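Local coordinates for protein bacterioferritin (Rhodobacter capsulatus, PDB 1JGC) that stores iron, probably oxidising ferrous iron with dioxygen at a dinuclear centre and laying down a ferric mineral inside its heme-containing 24-subunit shell, at residues Arg16-Ala21 against Lys99-Ala104; Met52-Lys57 against Ile124-Gly129. One frame throughout, in Å; residues are numbered along the deposited sequence.

How the contacts relate
Both contacts belong to one four-helix bundle, their centres about 9 Å apart. Contact 1 joins helices 5-34 and 83-111, contact 2 helices 38-64 and 114-144, so they share no helix and alternate along the chain. Contact 1 is partly buried, pairing an apolar Ser17-Leu100 touch with the polar Glu18-Tyr101 approach; contact 2 is the more buried and more polar, built on His54, Asp126 and Glu127. They meet at the metal-free dinuclear site, where Glu18 OE2 lies 3.0 Å from His54 ND1. A salt bridge from Arg102 to Glu128 also links them. Contact 2 alone reaches the heme iron, through Met52.

Contact 1: residues Arg16-Ala21 against Lys99-Ala104; sequences RSELTA and KLYREA
Glu18 turns CG away from its own carbonyl carbon (chi1 -63°) and bends again at the next bond, which carries its carboxylate inward to the hydroxyl of Tyr101, whose ring is set by a similar first torsion. In one of its two conformers, Glu18 OE1 comes at the ring edge, in the ring plane, 2.6 Å from Tyr101 OH; the carboxylate plane stands 88° from that of the ring. The angle is too poor for a hydrogen bond, and with two conformers at 2.6 Å resolution the close distance carries little weight. Tyr101 OH does have a weak hydrogen bond to Glu127 OE2. The apolar part of the contact is slight: Ser17 CB meets Leu100 CD2 at 4.2 Å. Within segment 16-21 of helix 5-34, Arg16 O accepts two bonds from opposite faces of its carbonyl plane, from Thr20 N at 3.1 Å and Thr20 OG1 at 2.7 Å. The segment axes come no closer than 12.2 Å and run nearly antiparallel, at 158°, a wide spacing that the long Glu18 and Tyr101 side chains span. Glu18, assigned as a ligand of the first iron of the ferroxidase centre (empty in this crystal), faces into the bundle, whereas Leu19 touches the heme. Leu100 and Tyr101 pack on Ala13 and Ala14 of helix 5-34, and Tyr101 also rests on Ile124 of helix 114-144.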
loop_
_atom_site.group_PDB
_atom_site.type_symbol
_atom_site.label_atom_id
_atom_site.label_comp_id
_atom_site.label_asym_id
_atom_site.label_seq_id
_atom_site.Cartn_x
_atom_site.Cartn_y
_atom_site.Cartn_z
ATOM N N ARG A 16 -8.116 27.483 -46.057
ATOM C CA ARG A 16 -9.202 28.442 -45.972
ATOM C C ARG A 16 -10.505 27.710 -45.705
ATOM O O ARG A 16 -11.352 28.178 -44.958
ATOM C CB ARG A 16 -9.325 29.253 -47.265
ATOM C CG ARG A 16 -10.627 30.025 -47.332
ATOM C CD ARG A 16 -10.724 30.883 -48.562
ATOM N NE ARG A 16 -9.775 31.987 -48.503
ATOM C CZ ARG A 16 -8.794 32.164 -49.389
ATOM N NH1 ARG A 16 -8.652 31.298 -50.399
ATOM N NH2 ARG A 16 -7.952 33.196 -49.271
ATOM N N SER A 17 -10.665 26.556 -46.328
ATOM C CA SER A 17 -11.862 25.766 -46.138
ATOM C C SER A 17 -11.951 25.344 -44.665
ATOM O O SER A 17 -13.020 25.420 -44.051
ATOM C CB SER A 17 -11.802 24.543 -47.047
ATOM O OG SER A 17 -12.965 23.746 -46.929
ATOM N N GLU A 18 -10.823 24.907 -44.102
ATOM C CA GLU A 18 -10.780 24.475 -42.707
ATOM C C GLU A 18 -11.016 25.615 -41.719
ATOM O O GLU A 18 -11.763 25.450 -40.755
ATOM C CB GLU A 18 -9.446 23.792 -42.394
ATOM C CG GLU A 18 -9.178 22.506 -43.178
ATOM C CD GLU A 18 -10.248 21.440 -42.984
ATOM O OE1 GLU A 18 -11.406 21.671 -43.396
ATOM O OE2 GLU A 18 -9.934 20.364 -42.428
ATOM N N LEU A 19 -10.385 26.765 -41.946
ATOM C CA LEU A 19 -10.574 27.909 -41.058
ATOM C C LEU A 19 -12.054 28.261 -41.042
ATOM O O LEU A 19 -12.574 28.717 -40.032
ATOM C CB LEU A 19 -9.778 29.120 -41.540
ATOM C CG LEU A 19 -8.253 29.044 -41.512
ATOM C CD1 LEU A 19 -7.667 30.314 -42.118
ATOM C CD2 LEU A 19 -7.775 28.868 -40.086
ATOM N N THR A 20 -12.728 28.045 -42.169
ATOM C CA THR A 20 -14.146 28.348 -42.277
ATOM C C THR A 20 -14.927 27.365 -41.413
ATOM O O THR A 20 -15.787 27.763 -40.623
ATOM C CB THR A 20 -14.645 28.249 -43.747
ATOM O OG1 THR A 20 -13.880 29.132 -44.575
ATOM C CG2 THR A 20 -16.102 28.637 -43.846
ATOM N N ALA A 21 -14.621 26.081 -41.561
ATOM C CA ALA A 21 -15.290 25.049 -40.778
ATOM C C ALA A 21 -15.088 25.282 -39.271
ATOM O O ALA A 21 -16.022 25.157 -38.483
ATOM C CB ALA A 21 -14.765 23.668 -41.171
ATOM N N LYS A 99 -15.343 18.057 -52.162
ATOM C CA LYS A 99 -15.201 18.373 -53.574
ATOM C C LYS A 99 -13.799 18.917 -53.791
ATOM O O LYS A 99 -13.056 18.438 -54.648
ATOM C CB LYS A 99 -16.248 19.420 -53.964
ATOM C CG LYS A 99 -16.264 19.801 -55.422
ATOM C CD LYS A 99 -17.396 20.790 -55.706
ATOM C CE LYS A 99 -17.461 21.174 -57.194
ATOM N NZ LYS A 99 -16.259 21.937 -57.673
ATOM N N LEU A 100 -13.434 19.909 -52.988
ATOM C CA LEU A 100 -12.123 20.527 -53.089
ATOM C C LEU A 100 -10.976 19.564 -52.826
ATOM O O LEU A 100 -9.959 19.605 -53.525
ATOM C CB LEU A 100 -12.022 21.704 -52.122
ATOM C CG LEU A 100 -10.618 22.288 -51.923
ATOM C CD1 LEU A 100 -10.089 22.807 -53.244
ATOM C CD2 LEU A 100 -10.666 23.404 -50.890
ATOM N N TYR A 101 -11.132 18.704 -51.820
ATOM C CA TYR A 101 -10.070 17.762 -51.473
ATOM C C TYR A 101 -9.838 16.693 -52.527
ATOM O O TYR A 101 -8.698 16.305 -52.767
ATOM C CB TYR A 101 -10.350 17.079 -50.130
ATOM C CG TYR A 101 -10.458 18.008 -48.943
ATOM C CD1 TYR A 101 -9.842 19.258 -48.938
ATOM C CD2 TYR A 101 -11.160 17.619 -47.803
ATOM C CE1 TYR A 101 -9.926 20.099 -47.824
ATOM C CE2 TYR A 101 -11.248 18.446 -46.682
ATOM C CZ TYR A 101 -10.630 19.679 -46.701
ATOM O OH TYR A 101 -10.710 20.475 -45.585
ATOM N N ARG A 102 -10.908 16.210 -53.148
ATOM C CA ARG A 102 -10.773 15.187 -54.180
ATOM C C ARG A 102 -10.024 15.744 -55.395
ATOM O O ARG A 102 -9.264 15.039 -56.075
ATOM C CB ARG A 102 -12.154 14.685 -54.588
ATOM C CG ARG A 102 -12.840 13.942 -53.467
ATOM C CD ARG A 102 -14.211 13.441 -53.833
ATOM N NE ARG A 102 -14.694 12.523 -52.809
ATOM C CZ ARG A 102 -15.910 12.570 -52.273
ATOM N NH1 ARG A 102 -16.775 13.492 -52.668
ATOM N NH2 ARG A 102 -16.264 11.700 -51.332
ATOM N N GLU A 103 -10.235 17.032 -55.633
ATOM C CA GLU A 103 -9.618 17.752 -56.734
ATOM C C GLU A 103 -8.124 17.925 -56.439
ATOM O O GLU A 103 -7.264 17.560 -57.247
ATOM C CB GLU A 103 -10.301 19.104 -56.843
ATOM C CG GLU A 103 -10.248 19.763 -58.187
ATOM C CD GLU A 103 -10.999 21.092 -58.176
ATOM O OE1 GLU A 103 -12.200 21.095 -57.779
ATOM O OE2 GLU A 103 -10.378 22.116 -58.558
ATOM N N ALA A 104 -7.823 18.484 -55.269
ATOM C CA ALA A 104 -6.439 18.700 -54.865
ATOM C C ALA A 104 -5.715 17.362 -54.856
ATOM O O ALA A 104 -4.601 17.235 -55.354
ATOM C CB ALA A 104 -6.386 19.332 -53.475
#

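Contact 2: residues Met52-Lys57 against Ile124-Gly129; sequences MGHADK and ITDEEG. With HEM (protoporphyrin IX containing Fe), chain D.
His54 reaches across to Asp126 through its NE2, which donates a weak hydrogen bond to Asp126 OD2 at 3.0 Å with an N-H...acceptor angle of 128°. Ring and carboxylate planes are only 4° apart, yet the oxygen sits oblique to the ring, in keeping with so bent a bond. Glu127 OE1 comes to the edge of the same ring, 4.1 Å from His54 CE1. Met52, on the same helix as His54, serves the heme instead, and its chain can be followed outward. CB lies 3.8 Å from the heme carbon CHB. CG is 3.4 Å from the pyrrole nitrogen NB. SD binds the iron at 2.6 Å. A turn about the CG-SD bond (chi3 -136°) leaves CE 3.8 Å from heme NC. Met52 of a neighbouring subunit supplies the other axial sulfur, so one heme is shared by two subunits. An alanine here takes the sulfur from both identical subunits and is likely to leave the heme iron without its axial methionines and the heme less firmly held between them. Around the histidine, ND1 also makes a weak hydrogen bond to Glu51, and Glu127 OE1 lies close to a carboxylate oxygen of Glu51. This gathering of one imidazole and several carboxylates, without metal in this crystal, is chemistry suited to taking up the two irons that His54, Glu127 and their neighbours are assigned to bind.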
loop_
_atom_site.group_PDB
_atom_site.type_symbol
_atom_site.label_atom_id
_atom_site.label_comp_id
_atom_site.label_asym_id
_atom_site.label_seq_id
_atom_site.Cartn_x
_atom_site.Cartn_y
_atom_site.Cartn_z
ATOM N N MET A 52 -9.322 22.339 -36.269
ATOM C CA MET A 52 -8.178 23.141 -35.876
ATOM C C MET A 52 -6.937 22.296 -36.109
ATOM O O MET A 52 -5.919 22.787 -36.595
ATOM C CB MET A 52 -8.287 23.537 -34.405
ATOM C CG MET A 52 -9.314 24.630 -34.139
ATOM S SD MET A 52 -9.616 24.919 -32.370
ATOM C CE MET A 52 -11.404 25.031 -32.361
ATOM N N GLY A 53 -7.037 21.014 -35.776
ATOM C CA GLY A 53 -5.920 20.110 -35.967
ATOM C C GLY A 53 -5.547 19.971 -37.435
ATOM O O GLY A 53 -4.367 19.963 -37.788
ATOM N N HIS A 54 -6.552 19.850 -38.294
ATOM C CA HIS A 54 -6.322 19.730 -39.730
ATOM C C HIS A 54 -5.600 20.977 -40.218
ATOM O O HIS A 54 -4.603 20.889 -40.928
ATOM C CB HIS A 54 -7.656 19.591 -40.477
ATOM C CG HIS A 54 -8.361 18.296 -40.224
ATOM N ND1 HIS A 54 -9.703 18.117 -40.485
ATOM C CD2 HIS A 54 -7.904 17.106 -39.764
ATOM C CE1 HIS A 54 -10.042 16.872 -40.197
ATOM N NE2 HIS A 54 -8.970 16.238 -39.758
ATOM N N ALA A 55 -6.111 22.138 -39.823
ATOM C CA ALA A 55 -5.535 23.409 -40.222
ATOM C C ALA A 55 -4.061 23.482 -39.858
ATOM O O ALA A 55 -3.225 23.850 -40.683
ATOM C CB ALA A 55 -6.296 24.552 -39.573
ATOM N N ASP A 56 -3.740 23.127 -38.620
ATOM C CA ASP A 56 -2.356 23.164 -38.173
ATOM C C ASP A 56 -1.485 22.250 -39.037
ATOM O O ASP A 56 -0.411 22.641 -39.500
ATOM C CB ASP A 56 -2.268 22.749 -36.706
ATOM C CG ASP A 56 -0.848 22.708 -36.208
ATOM O OD1 ASP A 56 -0.117 23.691 -36.437
ATOM O OD2 ASP A 56 -0.463 21.695 -35.589
ATOM N N LYS A 57 -1.960 21.034 -39.249
ATOM C CA LYS A 57 -1.255 20.052 -40.056
ATOM C C LYS A 57 -0.964 20.612 -41.466
ATOM O O LYS A 57 0.144 20.465 -41.997
ATOM C CB LYS A 57 -2.116 18.790 -40.130
ATOM C CG LYS A 57 -1.548 17.655 -40.932
ATOM C CD LYS A 57 -2.580 16.520 -41.083
ATOM C CE LYS A 57 -2.991 15.951 -39.724
ATOM N NZ LYS A 57 -3.987 14.824 -39.824
ATOM N N ILE A 124 -9.945 13.590 -46.774
ATOM C CA ILE A 124 -11.136 13.054 -47.426
ATOM C C ILE A 124 -11.754 11.992 -46.531
ATOM O O ILE A 124 -12.967 11.970 -46.344
ATOM C CB ILE A 124 -10.793 12.428 -48.812
ATOM C CG1 ILE A 124 -10.475 13.542 -49.815
ATOM C CG2 ILE A 124 -11.950 11.559 -49.316
ATOM C CD1 ILE A 124 -9.956 13.042 -51.140
ATOM N N THR A 125 -10.913 11.122 -45.972
ATOM C CA THR A 125 -11.397 10.067 -45.087
ATOM C C THR A 125 -12.081 10.639 -43.841
ATOM O O THR A 125 -13.150 10.176 -43.465
ATOM C CB THR A 125 -10.258 9.122 -44.655
ATOM O OG1 THR A 125 -9.630 8.576 -45.820
ATOM C CG2 THR A 125 -10.806 7.976 -43.825
ATOM N N ASP A 126 -11.480 11.644 -43.208
ATOM C CA ASP A 126 -12.095 12.246 -42.027
ATOM C C ASP A 126 -13.419 12.930 -42.381
ATOM O O ASP A 126 -14.408 12.799 -41.661
ATOM C CB ASP A 126 -11.177 13.292 -41.384
ATOM C CG ASP A 126 -9.905 12.699 -40.821
ATOM O OD1 ASP A 126 -9.903 11.504 -40.445
ATOM O OD2 ASP A 126 -8.902 13.443 -40.737
ATOM N N GLU A 127 -13.438 13.670 -43.485
ATOM C CA GLU A 127 -14.656 14.355 -43.872
ATOM C C GLU A 127 -15.786 13.379 -44.214
ATOM O O GLU A 127 -16.947 13.647 -43.913
ATOM C CB GLU A 127 -14.379 15.322 -45.028
ATOM C CG GLU A 127 -14.524 16.811 -44.643
ATOM C CD GLU A 127 -13.513 17.295 -43.582
ATOM O OE1 GLU A 127 -13.507 16.772 -42.434
ATOM O OE2 GLU A 127 -12.718 18.221 -43.894
ATOM N N GLU A 128 -15.466 12.246 -44.828
ATOM C CA GLU A 128 -16.519 11.295 -45.130
ATOM C C GLU A 128 -17.052 10.765 -43.799
ATOM O O GLU A 128 -18.229 10.408 -43.682
ATOM C CB GLU A 128 -16.007 10.164 -46.036
ATOM C CG GLU A 128 -16.031 10.553 -47.519
ATOM C CD GLU A 128 -15.923 9.371 -48.484
ATOM O OE1 GLU A 128 -16.401 8.259 -48.165
ATOM O OE2 GLU A 128 -15.377 9.563 -49.589
ATOM N N GLY A 129 -16.184 10.751 -42.789
ATOM C CA GLY A 129 -16.591 10.314 -41.466
ATOM C C GLY A 129 -17.631 11.268 -40.887
ATOM O O GLY A 129 -18.660 10.831 -40.353
HETATM C CHA HEM D . -7.629 24.790 -28.949
HETATM C CHB HEM D . -5.466 25.788 -33.174
HETATM C CHC HEM D . -8.951 28.959 -34.087
HETATM C CHD HEM D . -10.724 28.437 -29.650
HETATM C C1A HEM D . -6.874 24.653 -30.114
HETATM C C2A HEM D . -6.181 23.474 -30.597
HETATM C C3A HEM D . -5.281 23.912 -31.547
HETATM C C4A HEM D . -5.798 25.194 -31.974
HETATM C CMA HEM D . -4.162 23.097 -32.218
HETATM C CAA HEM D . -6.555 22.004 -30.414
HETATM C CBA HEM D . -6.723 21.460 -29.007
HETATM C CGA HEM D . -5.438 21.467 -28.221
HETATM O O1A HEM D . -5.481 21.082 -27.029
HETATM O O2A HEM D . -4.388 21.852 -28.791
HETATM C C1B HEM D . -6.230 26.740 -33.821
HETATM C C2B HEM D . -5.981 27.239 -35.164
HETATM C C3B HEM D . -6.927 28.202 -35.410
HETATM C C4B HEM D . -7.816 28.199 -34.246
HETATM C CMB HEM D . -4.902 26.769 -36.139
HETATM C CAB HEM D . -7.001 28.924 -36.600
HETATM C CBB HEM D . -7.304 30.270 -36.719
HETATM C C1C HEM D . -9.807 29.004 -33.010
HETATM C C2C HEM D . -11.056 29.738 -32.997
HETATM C C3C HEM D . -11.592 29.592 -31.736
HETATM C C4C HEM D . -10.614 28.805 -30.984
HETATM C CMC HEM D . -11.656 30.513 -34.182
HETATM C CAC HEM D . -12.831 30.048 -31.280
HETATM C CBC HEM D . -13.529 31.153 -31.740
HETATM C C1D HEM D . -10.000 27.440 -29.024
HETATM C C2D HEM D . -10.250 26.963 -27.672
HETATM C C3D HEM D . -9.369 25.922 -27.452
HETATM C C4D HEM D . -8.615 25.736 -28.700
HETATM C CMD HEM D . -11.279 27.507 -26.672
HETATM C CAD HEM D . -9.186 25.274 -26.076
HETATM C CBD HEM D . -9.618 23.830 -25.901
HETATM C CGD HEM D . -9.586 23.378 -24.440
HETATM O O1D HEM D . -8.555 23.611 -23.760
HETATM O O2D HEM D . -10.588 22.780 -23.978
HETATM N NA HEM D . -6.885 25.551 -31.170
HETATM N NB HEM D . -7.390 27.300 -33.284
HETATM N NC HEM D . -9.620 28.318 -31.835
HETATM N ND HEM D . -8.997 26.687 -29.643
HETATM FE FE HEM D . -8.240 26.930 -31.495
#